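Putative nucleoprotein (Infectious salmon anemia virus, PDB 4EWC) encapsidates the negative-strand viral RNA, shielding it from nucleases and forming the ribonucleoprotein that serves as template for transcription and replication. Local coordinates at the interface of chains A and B. Numbering follows the deposited sequence. Chains: chain A/B, Putative nucleoprotein.

The interface of chains A and B. Residues chain A 388, 390, 414, 450, 500-502; chain B 521-523.
Carboxylate oxygen OE1 of A:Glu500 is gripped twice by B:Ser521 at a two-fold interface of this orthomyxovirus nucleoprotein, within its C-terminal family region, an example of how one acid can anchor a short loop from a partner subunit. The backbone N of B:Ser521 lies 2.8 Å from A:Glu500 OE1, nearly along the C-O axis and with a fairly straight bond. The serine hydroxyl OG donates to the same oxygen from its anti side, tilted out of the carboxylate plane. OG stands beside the serine's own backbone N (chi1 -41°), which lets hydroxyl and amide converge on one acceptor. The patch recurs with the chains exchanged; the structure alone does not establish that this dimer is the biological one.

On the other side of the serine, its carbonyl faces A:Lys388. The side-chain nitrogen NZ of A:Lys388 reaches B:Ser521 O at 2.9 Å from above the carbonyl plane. A second acceptor on its own chain, A:Val450 O, 2.7 Å from A:Lys388 NZ, steadies the lysine tip, whose chain bends at chi3 (73°) to get there.

B:Phe522 is the apolar plug that follows, hiding 95 Å² against chain A. The tip of A:Phe390 meets its rim, CZ to B:Phe522 CD1 at 3.6 Å, with the rings nearly perpendicular in an edge-to-face pair. A:Arg502 passes over one face of B:Phe522, its CG offset toward the rim, while B:Phe522 CD1 sits over a face of the guanidinium. The two planes are 40° apart, a tilted packing and not a parallel stack. Behind it, A:Lys414 O receives both NE and NH2 of A:Arg502 side-on, NE at 2.7 Å from that oxygen, and this second-shell grip should fix the guanidinium's rotation. A:Glu500 CG adds to the wall, touching B:Phe522 CE2 at 3.7 Å.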
loop_
_atom_site.group_PDB
_atom_site.type_symbol
_atom_site.label_atom_id
_atom_site.label_comp_id
_atom_site.label_asym_id
_atom_site.label_seq_id
_atom_site.Cartn_x
_atom_site.Cartn_y
_atom_site.Cartn_z
ATOM N N LYS A 388 11.716 17.792 13.999
ATOM C CA LYS A 388 11.138 16.724 14.833
ATOM C C LYS A 388 12.244 15.781 15.290
ATOM O O LYS A 388 13.349 15.799 14.748
ATOM C CB LYS A 388 10.121 15.889 14.047
ATOM C CG LYS A 388 10.778 15.053 12.962
ATOM C CD LYS A 388 9.835 14.072 12.339
ATOM C CE LYS A 388 8.811 14.740 11.431
ATOM N NZ LYS A 388 7.749 13.792 11.003
ATOM N N PHE A 390 13.143 11.487 16.542
ATOM C CA PHE A 390 12.745 10.095 16.448
ATOM C C PHE A 390 13.063 9.372 17.762
ATOM O O PHE A 390 14.205 8.946 18.002
ATOM C CB PHE A 390 13.425 9.436 15.251
ATOM C CG PHE A 390 13.120 10.121 13.954
ATOM C CD1 PHE A 390 11.834 10.082 13.417
ATOM C CD2 PHE A 390 14.096 10.852 13.285
ATOM C CE1 PHE A 390 11.538 10.736 12.228
ATOM C CE2 PHE A 390 13.801 11.506 12.097
ATOM C CZ PHE A 390 12.524 11.445 11.574
ATOM N N LYS A 414 18.939 12.496 13.495
ATOM C CA LYS A 414 19.322 12.053 12.146
ATOM C C LYS A 414 18.401 10.979 11.547
ATOM O O LYS A 414 18.142 10.987 10.350
ATOM C CB LYS A 414 20.775 11.562 12.095
ATOM C CG LYS A 414 21.028 10.243 12.858
ATOM C CD LYS A 414 22.417 9.645 12.594
ATOM C CE LYS A 414 22.848 8.687 13.713
ATOM N NZ LYS A 414 22.100 7.376 13.750
ATOM N N VAL A 450 7.515 8.398 14.126
ATOM C CA VAL A 450 7.768 9.287 13.014
ATOM C C VAL A 450 7.203 10.666 13.298
ATOM O O VAL A 450 7.308 11.578 12.464
ATOM C CB VAL A 450 7.218 8.718 11.707
ATOM C CG1 VAL A 450 7.896 7.374 11.414
ATOM C CG2 VAL A 450 5.670 8.603 11.770
ATOM N N GLU A 500 13.051 4.572 8.571
ATOM C CA GLU A 500 13.311 4.958 7.182
ATOM C C GLU A 500 14.710 5.573 7.018
ATOM O O GLU A 500 15.088 6.480 7.766
ATOM C CB GLU A 500 12.245 5.945 6.676
ATOM C CG GLU A 500 12.584 6.593 5.328
ATOM C CD GLU A 500 11.460 7.472 4.767
ATOM O OE1 GLU A 500 10.746 8.147 5.535
ATOM O OE2 GLU A 500 11.280 7.492 3.536
ATOM N N ALA A 501 15.469 5.064 6.051
ATOM C CA ALA A 501 16.760 5.650 5.733
ATOM C C ALA A 501 16.509 7.052 5.233
ATOM O O ALA A 501 15.567 7.287 4.498
ATOM C CB ALA A 501 17.493 4.842 4.675
ATOM N N ARG A 502 17.339 7.985 5.661
ATOM C CA ARG A 502 17.252 9.333 5.181
ATOM C C ARG A 502 17.857 9.354 3.780
ATOM O O ARG A 502 18.978 8.912 3.581
ATOM C CB ARG A 502 17.997 10.259 6.141
ATOM C CG ARG A 502 17.667 11.710 5.944
ATOM C CD ARG A 502 18.508 12.577 6.839
ATOM N NE ARG A 502 18.023 12.624 8.212
ATOM C CZ ARG A 502 17.003 13.373 8.627
ATOM N NH1 ARG A 502 16.318 14.130 7.773
ATOM N NH2 ARG A 502 16.660 13.363 9.904
ATOM N N SER B 521 8.921 10.018 6.607
ATOM C CA SER B 521 9.166 10.134 8.028
ATOM C C SER B 521 9.708 11.495 8.436
ATOM O O SER B 521 9.471 11.970 9.541
ATOM C CB SER B 521 10.135 9.050 8.472
ATOM O OG SER B 521 9.832 7.826 7.831
ATOM N N PHE B 522 10.418 12.141 7.525
ATOM C CA PHE B 522 11.124 13.380 7.848
ATOM C C PHE B 522 10.266 14.602 7.592
ATOM O O PHE B 522 10.575 15.710 8.061
ATOM C CB PHE B 522 12.427 13.412 7.045
ATOM C CG PHE B 522 13.193 12.130 7.149
ATOM C CD1 PHE B 522 13.887 11.822 8.316
ATOM C CD2 PHE B 522 13.157 11.187 6.124
ATOM C CE1 PHE B 522 14.583 10.630 8.439
ATOM C CE2 PHE B 522 13.844 9.969 6.258
ATOM C CZ PHE B 522 14.556 9.702 7.419
ATOM N N GLY B 523 9.165 14.386 6.878
ATOM C CA GLY B 523 8.289 15.473 6.492
ATOM C C GLY B 523 8.961 16.308 5.419
ATOM O O GLY B 523 8.616 17.462 5.214
#